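Local coordinates for SusD superfamily protein (Parabacteroides distasonis, PDB 3OTN) that probably binds carbohydrate or a related nutrient at the bacterial outer membrane, at residues 92-97 and 120-125; 138-143 and 161-166; 167-172 and 192-197; 187-192 and 249-254; 215-220 and 365-370. One frame throughout, in Å; residues are numbered along the deposited sequence. Where two conformers were deposited one is given.

Contact 1. Residues 92-97 and 120-125. With EDO (1,2-ethanediol), chain R.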
# COMPACT_ATOMS: atom_id res chain seq x y z
N ASN A 92 19.70 0.93 7.11
CA ASN A 92 19.50 0.18 8.36
C ASN A 92 19.60 -1.31 8.13
O ASN A 92 20.26 -2.00 8.90
CB ASN A 92 18.13 0.48 9.05
CG ASN A 92 18.06 1.87 9.68
OD1 ASN A 92 19.05 2.36 10.21
ND2 ASN A 92 16.89 2.48 9.64
N CYS A 93 18.98 -1.81 7.07
CA CYS A 93 19.03 -3.22 6.74
C CYS A 93 20.42 -3.71 6.41
O CYS A 93 20.79 -4.83 6.83
CB CYS A 93 18.10 -3.58 5.58
SG CYS A 93 16.32 -3.29 5.84
N ASN A 94 21.17 -2.95 5.60
CA ASN A 94 22.51 -3.37 5.19
C ASN A 94 23.42 -3.50 6.39
O ASN A 94 24.18 -4.46 6.51
CB ASN A 94 23.11 -2.43 4.13
CG ASN A 94 22.36 -2.50 2.79
OD1 ASN A 94 21.72 -3.50 2.51
ND2 ASN A 94 22.42 -1.43 1.99
N LEU A 95 23.33 -2.55 7.31
CA LEU A 95 24.15 -2.56 8.51
C LEU A 95 23.73 -3.69 9.47
O LEU A 95 24.57 -4.39 10.05
CB LEU A 95 24.07 -1.18 9.19
CG LEU A 95 24.93 -0.87 10.43
CD1 LEU A 95 26.37 -1.32 10.22
CD2 LEU A 95 24.84 0.63 10.75
N ALA A 96 22.41 -3.85 9.63
CA ALA A 96 21.83 -4.94 10.41
C ALA A 96 22.31 -6.32 9.92
O ALA A 96 22.73 -7.17 10.73
CB ALA A 96 20.26 -4.85 10.36
N LEU A 97 22.28 -6.54 8.60
CA LEU A 97 22.72 -7.81 8.04
C LEU A 97 24.22 -8.03 8.22
O LEU A 97 24.65 -9.16 8.47
CB LEU A 97 22.31 -7.96 6.57
CG LEU A 97 20.81 -8.15 6.29
CD1 LEU A 97 20.44 -7.95 4.79
CD2 LEU A 97 20.34 -9.47 6.85
N PHE A 120 13.62 -9.61 4.31
CA PHE A 120 12.25 -9.25 3.92
C PHE A 120 12.14 -7.74 3.79
O PHE A 120 11.61 -7.25 2.79
CB PHE A 120 11.20 -9.79 4.90
CG PHE A 120 9.84 -9.14 4.76
CD1 PHE A 120 8.86 -9.67 3.90
CD2 PHE A 120 9.52 -8.01 5.49
CE1 PHE A 120 7.61 -9.07 3.77
CE2 PHE A 120 8.28 -7.38 5.34
CZ PHE A 120 7.31 -7.94 4.50
N MSE A 121 12.66 -7.00 4.78
CA MSE A 121 12.46 -5.56 4.82
C MSE A 121 13.20 -4.84 3.68
O MSE A 121 12.70 -3.86 3.12
CB MSE A 121 12.90 -4.96 6.18
CG MSE A 121 11.99 -3.83 6.63
SE MSE A 121 10.25 -4.42 7.15
CE MSE A 121 10.85 -5.13 8.83
N ARG A 122 14.40 -5.31 3.39
CA ARG A 122 15.19 -4.73 2.34
C ARG A 122 14.46 -4.91 1.02
O ARG A 122 14.35 -3.98 0.24
CB ARG A 122 16.60 -5.32 2.32
CG ARG A 122 17.41 -4.73 1.21
CD ARG A 122 18.86 -5.01 1.32
NE ARG A 122 19.18 -6.40 1.11
CZ ARG A 122 20.37 -6.93 1.33
NH1 ARG A 122 21.39 -6.16 1.75
NH2 ARG A 122 20.56 -8.23 1.13
N ALA A 123 13.96 -6.13 0.78
CA ALA A 123 13.16 -6.41 -0.39
C ALA A 123 11.94 -5.50 -0.47
O ALA A 123 11.60 -5.03 -1.55
CB ALA A 123 12.72 -7.89 -0.45
N LEU A 124 11.28 -5.28 0.66
CA LEU A 124 10.09 -4.44 0.74
C LEU A 124 10.38 -2.98 0.34
O LEU A 124 9.68 -2.39 -0.51
CB LEU A 124 9.46 -4.51 2.15
CG LEU A 124 8.14 -3.73 2.39
CD1 LEU A 124 6.99 -4.31 1.56
CD2 LEU A 124 7.80 -3.64 3.86
N TYR A 125 11.43 -2.41 0.92
CA TYR A 125 11.80 -1.01 0.63
C TYR A 125 12.12 -0.85 -0.87
O TYR A 125 11.65 0.11 -1.50
CB TYR A 125 13.00 -0.57 1.46
CG TYR A 125 12.70 -0.40 2.95
CD1 TYR A 125 11.64 0.41 3.38
CD2 TYR A 125 13.50 -0.96 3.90
CE1 TYR A 125 11.38 0.59 4.71
CE2 TYR A 125 13.24 -0.80 5.25
CZ TYR A 125 12.17 -0.03 5.64
OH TYR A 125 11.92 0.15 6.97
C1 EDO R . 24.76 -6.35 3.96
O1 EDO R . 25.97 -5.73 4.37
C2 EDO R . 25.06 -7.36 2.86
O2 EDO R . 23.92 -7.51 2.00

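Contact 2. Residues 138-143 and 161-166. With EDO (1,2-ethanediol), chain M; EDO (1,2-ethanediol), chain R.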
# COMPACT_ATOMS: atom_id res chain seq x y z
N LYS A 138 21.51 0.58 -6.65
CA LYS A 138 21.61 -0.79 -6.20
C LYS A 138 22.64 -0.84 -5.07
O LYS A 138 23.83 -0.93 -5.33
CB LYS A 138 22.05 -1.65 -7.38
CG LYS A 138 22.16 -3.15 -7.10
CD LYS A 138 22.33 -3.93 -8.41
CE LYS A 138 23.64 -3.73 -9.03
NZ LYS A 138 23.81 -4.62 -10.23
N ILE A 139 22.16 -0.80 -3.82
CA ILE A 139 22.98 -0.67 -2.62
C ILE A 139 22.64 -1.77 -1.63
O ILE A 139 21.54 -1.81 -1.07
CB ILE A 139 22.76 0.71 -1.94
CG1 ILE A 139 23.11 1.85 -2.88
CG2 ILE A 139 23.62 0.84 -0.68
CD1 ILE A 139 22.67 3.21 -2.37
N THR A 140 23.59 -2.68 -1.44
CA THR A 140 23.49 -3.75 -0.45
C THR A 140 24.68 -3.76 0.49
O THR A 140 24.81 -4.70 1.28
CB THR A 140 23.40 -5.15 -1.15
OG1 THR A 140 24.54 -5.33 -1.98
CG2 THR A 140 22.15 -5.25 -2.00
N THR A 141 25.57 -2.77 0.41
CA THR A 141 26.74 -2.74 1.28
C THR A 141 26.63 -1.52 2.18
O THR A 141 25.97 -0.54 1.83
CB THR A 141 28.09 -2.72 0.47
OG1 THR A 141 28.39 -1.40 0.03
CG2 THR A 141 28.02 -3.62 -0.72
N VAL A 142 27.28 -1.58 3.34
CA VAL A 142 27.27 -0.48 4.27
C VAL A 142 27.95 0.71 3.59
O VAL A 142 28.84 0.52 2.74
CB VAL A 142 27.89 -0.87 5.65
CG1 VAL A 142 27.10 -2.07 6.25
CG2 VAL A 142 29.38 -1.18 5.51
N GLN A 143 27.51 1.92 3.93
CA GLN A 143 27.96 3.14 3.24
C GLN A 143 29.45 3.37 3.23
O GLN A 143 29.99 3.80 2.22
CB GLN A 143 27.25 4.39 3.78
CG GLN A 143 25.76 4.42 3.49
CD GLN A 143 25.10 5.72 3.93
OE1 GLN A 143 25.77 6.73 4.14
NE2 GLN A 143 23.78 5.69 4.05
N ASP A 161 16.29 -8.87 -9.72
CA ASP A 161 17.03 -10.14 -9.84
C ASP A 161 18.15 -10.30 -8.81
O ASP A 161 18.49 -11.43 -8.45
CB ASP A 161 17.67 -10.28 -11.23
CG ASP A 161 16.66 -10.43 -12.35
OD1 ASP A 161 15.48 -10.68 -12.10
OD2 ASP A 161 17.10 -10.29 -13.50
N GLU A 162 18.77 -9.20 -8.40
CA GLU A 162 19.91 -9.23 -7.48
C GLU A 162 19.57 -8.95 -6.04
O GLU A 162 20.28 -9.42 -5.14
CB GLU A 162 21.02 -8.27 -7.97
CG GLU A 162 21.62 -8.66 -9.32
CD GLU A 162 22.61 -7.66 -9.90
OE1 GLU A 162 23.40 -7.06 -9.13
OE2 GLU A 162 22.62 -7.49 -11.15
N ILE A 163 18.51 -8.19 -5.79
CA ILE A 163 18.17 -7.83 -4.41
C ILE A 163 16.84 -8.41 -3.98
O ILE A 163 16.79 -9.27 -3.12
CB ILE A 163 18.16 -6.30 -4.16
CG1 ILE A 163 19.49 -5.69 -4.61
CG2 ILE A 163 17.91 -6.03 -2.63
CD1 ILE A 163 19.60 -4.17 -4.31
N ILE A 164 15.76 -7.95 -4.60
CA ILE A 164 14.43 -8.26 -4.12
C ILE A 164 14.16 -9.77 -4.09
O ILE A 164 13.80 -10.31 -3.06
CB ILE A 164 13.36 -7.53 -4.94
CG1 ILE A 164 13.52 -6.01 -4.85
CG2 ILE A 164 11.95 -7.94 -4.51
CD1 ILE A 164 12.57 -5.23 -5.79
N ILE A 165 14.33 -10.44 -5.23
CA ILE A 165 13.99 -11.87 -5.32
C ILE A 165 14.92 -12.74 -4.47
O ILE A 165 14.42 -13.54 -3.67
CB ILE A 165 13.84 -12.33 -6.77
CG1 ILE A 165 12.61 -11.65 -7.38
CG2 ILE A 165 13.76 -13.85 -6.86
CD1 ILE A 165 12.56 -11.73 -8.96
N PRO A 166 16.25 -12.55 -4.59
CA PRO A 166 17.11 -13.39 -3.73
C PRO A 166 16.87 -13.19 -2.23
O PRO A 166 16.91 -14.16 -1.48
CB PRO A 166 18.53 -12.99 -4.12
CG PRO A 166 18.42 -12.43 -5.49
CD PRO A 166 17.05 -11.78 -5.57
C1 EDO M . 21.96 3.41 1.37
O1 EDO M . 23.24 3.37 2.03
C2 EDO M . 21.07 4.54 1.87
O2 EDO M . 21.58 5.86 1.63
C1 EDO R . 24.76 -6.35 3.96
O1 EDO R . 25.97 -5.73 4.37
C2 EDO R . 25.06 -7.36 2.86
O2 EDO R . 23.92 -7.51 2.00

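Contact 3. Residues 167-172 and 192-197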
# COMPACT_ATOMS: atom_id res chain seq x y z
N ASP A 167 16.60 -11.96 -1.79
CA ASP A 167 16.30 -11.71 -0.36
C ASP A 167 15.08 -12.52 0.07
O ASP A 167 15.09 -13.19 1.10
CB ASP A 167 16.02 -10.19 -0.11
CG ASP A 167 17.30 -9.34 0.05
OD1 ASP A 167 18.44 -9.87 0.01
OD2 ASP A 167 17.16 -8.10 0.21
N LEU A 168 14.04 -12.48 -0.75
CA LEU A 168 12.78 -13.12 -0.41
C LEU A 168 12.92 -14.65 -0.50
O LEU A 168 12.39 -15.36 0.34
CB LEU A 168 11.65 -12.60 -1.27
CG LEU A 168 11.23 -11.18 -0.86
CD1 LEU A 168 10.25 -10.53 -1.82
CD2 LEU A 168 10.63 -11.15 0.55
N LEU A 169 13.69 -15.14 -1.47
CA LEU A 169 13.85 -16.60 -1.61
C LEU A 169 14.65 -17.15 -0.43
O LEU A 169 14.40 -18.28 0.02
CB LEU A 169 14.52 -16.96 -2.93
CG LEU A 169 13.71 -16.71 -4.22
CD1 LEU A 169 14.64 -16.99 -5.43
CD2 LEU A 169 12.42 -17.54 -4.28
N GLU A 170 15.62 -16.37 0.05
CA GLU A 170 16.36 -16.79 1.25
C GLU A 170 15.45 -16.71 2.48
O GLU A 170 15.40 -17.66 3.28
CB GLU A 170 17.61 -15.96 1.42
CG GLU A 170 18.63 -16.19 0.24
CD GLU A 170 19.78 -15.18 0.20
OE1 GLU A 170 19.90 -14.32 1.10
OE2 GLU A 170 20.57 -15.25 -0.76
N ALA A 171 14.67 -15.62 2.60
CA ALA A 171 13.76 -15.49 3.76
C ALA A 171 12.74 -16.65 3.80
O ALA A 171 12.41 -17.20 4.86
CB ALA A 171 13.05 -14.10 3.75
N GLU A 172 12.29 -17.03 2.62
CA GLU A 172 11.39 -18.16 2.44
C GLU A 172 11.97 -19.52 2.94
O GLU A 172 11.24 -20.43 3.35
CB GLU A 172 11.08 -18.26 0.94
CG GLU A 172 9.88 -18.95 0.60
CD GLU A 172 9.53 -18.80 -0.86
OE1 GLU A 172 10.43 -18.97 -1.77
OE2 GLU A 172 8.33 -18.58 -1.10
N ALA A 192 3.32 -13.19 0.90
CA ALA A 192 2.45 -12.14 0.32
C ALA A 192 3.26 -11.17 -0.54
O ALA A 192 2.88 -10.84 -1.66
CB ALA A 192 1.70 -11.39 1.42
N LEU A 193 4.40 -10.72 -0.01
CA LEU A 193 5.27 -9.84 -0.75
C LEU A 193 5.84 -10.51 -1.98
O LEU A 193 5.84 -9.90 -3.05
CB LEU A 193 6.43 -9.33 0.11
CG LEU A 193 7.42 -8.39 -0.58
CD1 LEU A 193 6.70 -7.21 -1.27
CD2 LEU A 193 8.45 -7.89 0.43
N LEU A 194 6.32 -11.75 -1.83
CA LEU A 194 6.92 -12.47 -2.96
C LEU A 194 5.85 -12.79 -4.03
O LEU A 194 6.14 -12.72 -5.23
CB LEU A 194 7.71 -13.70 -2.51
CG LEU A 194 8.48 -14.48 -3.58
CD1 LEU A 194 9.36 -13.57 -4.43
CD2 LEU A 194 9.33 -15.59 -2.96
N ALA A 195 4.60 -13.07 -3.62
CA ALA A 195 3.52 -13.19 -4.61
C ALA A 195 3.38 -11.91 -5.47
O ALA A 195 3.28 -11.95 -6.69
CB ALA A 195 2.18 -13.52 -3.93
N ASP A 196 3.41 -10.79 -4.79
CA ASP A 196 3.24 -9.49 -5.41
C ASP A 196 4.46 -9.17 -6.31
O ASP A 196 4.29 -8.64 -7.44
CB ASP A 196 3.04 -8.45 -4.31
CG ASP A 196 2.41 -7.14 -4.79
OD1 ASP A 196 2.14 -6.98 -5.99
OD2 ASP A 196 2.21 -6.24 -3.94
N VAL A 197 5.66 -9.47 -5.82
CA VAL A 197 6.88 -9.29 -6.60
C VAL A 197 6.83 -10.05 -7.93
O VAL A 197 7.03 -9.47 -8.97
CB VAL A 197 8.14 -9.67 -5.77
CG1 VAL A 197 9.37 -9.82 -6.66
CG2 VAL A 197 8.36 -8.61 -4.66

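Contact 4. Residues 187-192 and 249-254. With EDO (1,2-ethanediol), chain K.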
# COMPACT_ATOMS: atom_id res chain seq x y z
N MSE A 187 6.37 -15.61 7.89
CA MSE A 187 6.44 -16.23 6.57
C MSE A 187 5.25 -15.83 5.72
O MSE A 187 5.37 -15.70 4.50
CB MSE A 187 6.53 -17.75 6.68
CG MSE A 187 6.94 -18.38 5.38
SE MSE A 187 8.81 -17.96 5.12
CE MSE A 187 9.56 -19.18 6.43
N GLY A 188 4.09 -15.61 6.34
CA GLY A 188 2.94 -15.11 5.57
C GLY A 188 3.22 -13.77 4.88
O GLY A 188 2.82 -13.56 3.74
N ALA A 189 3.93 -12.87 5.57
CA ALA A 189 4.34 -11.60 5.01
C ALA A 189 5.30 -11.81 3.84
O ALA A 189 5.16 -11.17 2.80
CB ALA A 189 5.00 -10.68 6.13
N VAL A 190 6.27 -12.71 4.02
CA VAL A 190 7.23 -13.02 2.96
C VAL A 190 6.52 -13.56 1.74
O VAL A 190 6.84 -13.17 0.61
CB VAL A 190 8.29 -14.09 3.44
CG1 VAL A 190 9.10 -14.62 2.26
CG2 VAL A 190 9.16 -13.53 4.54
N LYS A 191 5.59 -14.48 1.95
CA LYS A 191 4.86 -15.09 0.82
C LYS A 191 3.96 -14.08 0.13
O LYS A 191 3.85 -14.10 -1.07
CB LYS A 191 4.00 -16.30 1.21
CG LYS A 191 4.69 -17.42 1.91
CD LYS A 191 5.67 -18.11 1.08
CE LYS A 191 6.19 -19.41 1.80
NZ LYS A 191 7.02 -20.11 0.82
N ALA A 192 3.32 -13.19 0.90
CA ALA A 192 2.45 -12.14 0.32
C ALA A 192 3.26 -11.17 -0.54
O ALA A 192 2.88 -10.84 -1.66
CB ALA A 192 1.70 -11.39 1.42
N PHE A 249 -5.09 -9.43 8.51
CA PHE A 249 -3.89 -8.61 8.43
C PHE A 249 -2.62 -9.46 8.52
O PHE A 249 -2.43 -10.22 9.46
CB PHE A 249 -3.88 -7.50 9.45
CG PHE A 249 -5.08 -6.56 9.36
CD1 PHE A 249 -5.48 -6.01 8.15
CD2 PHE A 249 -5.83 -6.29 10.50
CE1 PHE A 249 -6.58 -5.15 8.08
CE2 PHE A 249 -6.91 -5.44 10.46
CZ PHE A 249 -7.30 -4.86 9.24
N ILE A 250 -1.76 -9.27 7.53
CA ILE A 250 -0.51 -10.05 7.36
C ILE A 250 0.69 -9.19 7.73
O ILE A 250 1.56 -9.62 8.52
CB ILE A 250 -0.39 -10.59 5.89
CG1 ILE A 250 -1.54 -11.54 5.59
CG2 ILE A 250 0.94 -11.36 5.69
CD1 ILE A 250 -1.68 -11.86 4.11
N TYR A 251 0.75 -7.99 7.17
CA TYR A 251 1.78 -7.02 7.57
C TYR A 251 1.20 -5.60 7.59
O TYR A 251 0.51 -5.20 6.66
CB TYR A 251 3.00 -7.14 6.63
CG TYR A 251 4.21 -6.51 7.24
CD1 TYR A 251 4.87 -7.13 8.30
CD2 TYR A 251 4.66 -5.26 6.82
CE1 TYR A 251 5.98 -6.52 8.92
CE2 TYR A 251 5.77 -4.64 7.42
CZ TYR A 251 6.41 -5.26 8.47
OH TYR A 251 7.47 -4.64 9.05
N GLN A 252 1.49 -4.83 8.63
CA GLN A 252 0.90 -3.54 8.80
C GLN A 252 1.91 -2.55 9.36
O GLN A 252 2.83 -2.91 10.07
CB GLN A 252 -0.25 -3.64 9.83
CG GLN A 252 -1.42 -4.54 9.43
CD GLN A 252 -2.65 -4.26 10.24
OE1 GLN A 252 -2.71 -4.59 11.43
NE2 GLN A 252 -3.66 -3.64 9.60
N VAL A 253 1.65 -1.27 9.11
CA VAL A 253 2.26 -0.20 9.84
C VAL A 253 1.59 -0.12 11.21
O VAL A 253 0.35 -0.14 11.30
CB VAL A 253 2.12 1.13 9.14
CG1 VAL A 253 2.83 2.18 9.94
CG2 VAL A 253 2.76 1.08 7.70
N GLN A 254 2.39 -0.02 12.27
CA GLN A 254 1.89 -0.10 13.66
C GLN A 254 1.64 1.28 14.23
O GLN A 254 2.52 2.16 14.24
CB GLN A 254 2.86 -0.84 14.59
CG GLN A 254 3.30 -2.25 14.07
CD GLN A 254 2.15 -3.22 13.96
OE1 GLN A 254 1.95 -3.90 12.93
NE2 GLN A 254 1.36 -3.27 14.98
C1 EDO K . 6.10 1.28 12.05
O1 EDO K . 5.22 0.13 12.02
C2 EDO K . 5.75 2.23 13.20
O2 EDO K . 4.61 3.00 12.80

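Contact 5. Residues 215-220 and 365-370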
# COMPACT_ATOMS: atom_id res chain seq x y z
N GLU A 215 4.92 -18.71 -10.52
CA GLU A 215 5.70 -18.55 -9.28
C GLU A 215 4.92 -17.73 -8.24
O GLU A 215 4.97 -18.03 -7.04
CB GLU A 215 7.06 -17.93 -9.55
CG GLU A 215 8.00 -18.83 -10.33
CD GLU A 215 8.28 -20.14 -9.63
OE1 GLU A 215 8.65 -20.11 -8.43
OE2 GLU A 215 8.16 -21.21 -10.28
N SER A 216 4.20 -16.71 -8.71
CA SER A 216 3.34 -15.87 -7.83
C SER A 216 2.25 -16.70 -7.17
O SER A 216 2.13 -16.71 -5.93
CB SER A 216 2.67 -14.71 -8.60
OG SER A 216 1.80 -13.93 -7.78
N ALA A 217 1.48 -17.38 -8.01
CA ALA A 217 0.36 -18.23 -7.58
C ALA A 217 0.78 -19.26 -6.50
O ALA A 217 0.01 -19.49 -5.57
CB ALA A 217 -0.32 -18.93 -8.80
N LYS A 218 1.99 -19.83 -6.61
CA LYS A 218 2.54 -20.77 -5.63
C LYS A 218 2.53 -20.15 -4.23
O LYS A 218 2.13 -20.79 -3.23
CB LYS A 218 3.98 -21.18 -6.02
CG LYS A 218 4.56 -22.39 -5.27
CD LYS A 218 6.10 -22.54 -5.40
CE LYS A 218 6.59 -22.90 -6.82
NZ LYS A 218 8.11 -22.94 -6.96
N ARG A 219 3.01 -18.90 -4.15
CA ARG A 219 3.14 -18.23 -2.86
C ARG A 219 1.83 -17.85 -2.22
O ARG A 219 1.64 -18.07 -1.05
CB ARG A 219 4.05 -17.00 -2.94
CG ARG A 219 5.54 -17.32 -2.79
CD ARG A 219 6.03 -18.26 -3.79
NE ARG A 219 7.43 -18.58 -3.66
CZ ARG A 219 8.19 -19.03 -4.66
NH1 ARG A 219 7.69 -19.22 -5.87
NH2 ARG A 219 9.46 -19.33 -4.43
N SER A 220 0.94 -17.24 -3.00
CA SER A 220 -0.38 -16.88 -2.48
C SER A 220 -1.18 -18.12 -2.07
O SER A 220 -1.91 -18.09 -1.06
CB SER A 220 -1.13 -15.97 -3.47
OG SER A 220 -1.09 -16.52 -4.77
N LEU A 365 -7.02 -12.18 -4.09
CA LEU A 365 -7.20 -11.63 -5.43
C LEU A 365 -5.90 -11.74 -6.24
O LEU A 365 -5.95 -11.94 -7.44
CB LEU A 365 -7.70 -10.20 -5.36
CG LEU A 365 -9.13 -10.07 -4.82
CD1 LEU A 365 -9.41 -8.61 -4.46
CD2 LEU A 365 -10.12 -10.57 -5.87
N MSE A 366 -4.73 -11.62 -5.60
CA MSE A 366 -3.45 -11.90 -6.28
C MSE A 366 -3.35 -13.34 -6.73
O MSE A 366 -2.84 -13.59 -7.82
CB MSE A 366 -2.24 -11.52 -5.41
CG MSE A 366 -2.07 -10.03 -5.24
SE MSE A 366 -0.28 -9.63 -4.56
CE MSE A 366 -0.41 -10.42 -2.82
N TYR A 367 -3.84 -14.29 -5.92
CA TYR A 367 -3.92 -15.69 -6.38
C TYR A 367 -4.80 -15.83 -7.62
O TYR A 367 -4.35 -16.42 -8.62
CB TYR A 367 -4.40 -16.69 -5.31
CG TYR A 367 -4.50 -18.11 -5.89
CD1 TYR A 367 -3.37 -18.91 -6.02
CD2 TYR A 367 -5.71 -18.60 -6.37
CE1 TYR A 367 -3.46 -20.19 -6.61
CE2 TYR A 367 -5.81 -19.87 -6.93
CZ TYR A 367 -4.67 -20.65 -7.05
OH TYR A 367 -4.77 -21.89 -7.61
N ALA A 368 -6.04 -15.33 -7.56
CA ALA A 368 -6.97 -15.40 -8.71
C ALA A 368 -6.35 -14.80 -9.98
O ALA A 368 -6.47 -15.37 -11.06
CB ALA A 368 -8.32 -14.72 -8.42
N GLU A 369 -5.70 -13.65 -9.83
CA GLU A 369 -5.08 -12.97 -10.98
C GLU A 369 -3.94 -13.76 -11.57
O GLU A 369 -3.91 -14.01 -12.77
CB GLU A 369 -4.66 -11.53 -10.63
CG GLU A 369 -4.09 -10.79 -11.85
CD GLU A 369 -3.89 -9.28 -11.65
OE1 GLU A 369 -4.19 -8.77 -10.58
OE2 GLU A 369 -3.46 -8.61 -12.62
N ALA A 370 -2.99 -14.17 -10.74
CA ALA A 370 -1.86 -14.98 -11.19
C ALA A 370 -2.30 -16.30 -11.82
O ALA A 370 -1.75 -16.73 -12.86
CB ALA A 370 -0.89 -15.25 -10.01
O HOH W 1 -0.55 -14.71 -6.64

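Contact 1. Residues 92-97 and 120-125
The guanidinium of R122 has L97 CD1 over one face, 3.5 Å above its plane and offset toward the rim, while N94 and the O2 of a bound 1,2-ethanediol sit at its edge. NH1 serves both edge partners. It donates to N94 OD1 at 2.8 Å, a bond that stays in the guanidinium plane, and in a nearly straight line (171°) to the diol O2 at 2.9 Å. The amide of N94 is turned well away from that plane, by 56°. A second flat group, the ring of Y125, receives C93 SG at its edge, 4.0 Å from CE2, a cysteine sulfur-aromatic contact. Helices 79-100 and 108-133 form an antiparallel helical hairpin here, with an axis angle of 159° between the short segments, in keeping with the TPR-like helical pairs of SusD proteins. The backbones come nearest at C93 and R122, and C93 SG also packs on M121 CB at 3.8 Å. R122 NE is engaged by D167 in a salt bridge, so the cation is shared between neighbouring helices, and the diol O1 donates to N94 O, bridging R122 to the backbone of helix 79-100.

Contact 2. Residues 138-143 and 161-166
K138 leaves the backbone with CG anti to N and stays extended as far as CD, then bends at chi3 (70°), which places CE close beside the carboxylate of E162. From there NZ reaches OE1 of E162 at 2.7 Å, a salt bridge on the syn side of the carboxylate, though 32° out of its plane. The two side chains cross at about a right angle, and the aliphatic part of the lysine is drawn in too, with K138 CD 3.4 Å from E162 OE1. Beside this polar pair, T140 and I163 meet tip to tip: T140 CG2 lies 3.6 Å from I163 CD1, which also packs against K138 CG at 3.9 Å. The loop that follows helix 108-133 is thereby laid against helix 156-172 near its wider, pi-type turn at 161-164. I163 is buried and continues inward onto R122 and Y126 of helix 108-133, while E162 stands at the surface. NZ has a second acidic partner in E158, one turn earlier on the same helix. A lysine held between two carboxylates probably keeps its positive charge and offsets their mutual repulsion, so the loop is joined to the helix by an ion pair at the surface and by methyl packing beneath.

Contact 3. Residues 167-172 and 192-197
L168 and L193 cross at about a right angle where helices 156-172 and 187-202 pack antiparallel, a helical hairpin of the TPR-like part of the SusD fold. L168 CD1 lies 3.8 Å from L193 CG and also touches V197 CG2, at 3.9 Å, one turn further along. The short segments run at 146° to each other, with L168 nearest L194 in the backbone. L194 sends its CG anti to the backbone N (chi1 -176°), and its two methyls divide the work: CD1 packs against L168 CB at 4.0 Å, whereas CD2 meets both L169 and E172, whose side chains the leucine crosses at about a right angle. An alanine at L194 would probably open a gap beside L168 and leave the carboxylate of E172 without its apolar neighbour. In that carboxylate, OE2 is held by salt bridges to R219 and K191. Its flank still rests on leucine, with L194 CD2 3.7 Å from E172 OE2.

Contact 4. Residues 187-192 and 249-254
The contact lies at a classic beta bulge, where I250 and Y251 both face Y358 of strand 358-359, and there strand 249-253 meets the first turns of helix 187-202. The methyl CG2 of I250 leads the approach. It is 3.4 Å from both G188 C and A189 N, so it rests on helix backbone. G188 has no side chain in the way, which probably allows the isoleucine to come so near. With CG2 anti to the backbone N, that methyl also meets A189 CB at 4.1 Å and, one turn further on, A192 CB at 4.3 Å. Small residues along this face of the helix therefore form the bed for a single isoleucine branch. The strand is the central one of a three-stranded antiparallel sheet, between 355-356 and 358-359, and the chain turns a corner at I250 and Y251. The contact thus docks this small sheet on the helical body, joining the sequence region of the N-terminal family to that of the C-terminal one. A189 CB also touches Y251 CB at 4.1 Å and lies obliquely to the tyrosine ring. That ring packs edge-to-face with F120 of helix 108-133, and its hydroxyl is bonded to N30. Just past the strand, Q254 N donates to O1 of a bound 1,2-ethanediol at 2.8 Å, while the diol O2 donates to Q254 O.

Contact 5. Residues 215-220 and 365-370
Y367 lies beside A217 and S220, with the carbonyl of A217 and the hydroxyl of S220 both at its ring edge, in plane. Its CG stands anti to the backbone N (chi1 178°). In the ring, CD1 lies 3.5 Å from A217 O and CE1 4.0 Å from A217 CB. S220 OG comes closer still, 3.4 Å from Y367 CB. One turn on, A370 CB fits against A217 CB at 3.9 Å and faces S216 OG. An alanine in place of Y367 would probably leave A217 without its aromatic neighbour and N379 without the hydroxyl that binds it. Small residues let the helices approach to 8.5 Å between the axes of the short segments. A water between the helices links the polar groups: it donates to S216 OG at 2.7 Å and weakly to M366 O, and is bonded to S220 OG at 2.7 Å. S216 OG is also bonded to A195 O, which ties in helix 187-202. Close, antiparallel packing at 149° through alanine and serine, with a tyrosine alongside, joins helices 210-225 and 360-375, distant in sequence, within the helical body of the SusD fold.

The contacts form a connected path through the helical body. Contacts 1 and 2 lie nearest each other, with centres 9 Å apart, and both touch the same 1,2-ethanediol. Contacts 2 and 3 share helix 156-172, and contacts 3 and 4 share helix 187-202 and residue A192, at 11 Å between centres. Contact 5 lies 12 Å from contact 3, and the salt bridge of E172 with R219 joins them. Contacts 1, 2 and 3 follow one another in series, whereas contact 4 crosses both contact 3 and contact 5 along the chain. Local helix pairing in the N-terminal part of the chain is thus tied, through contacts 4 and 5, to the later three-stranded sheet and helix 360-375.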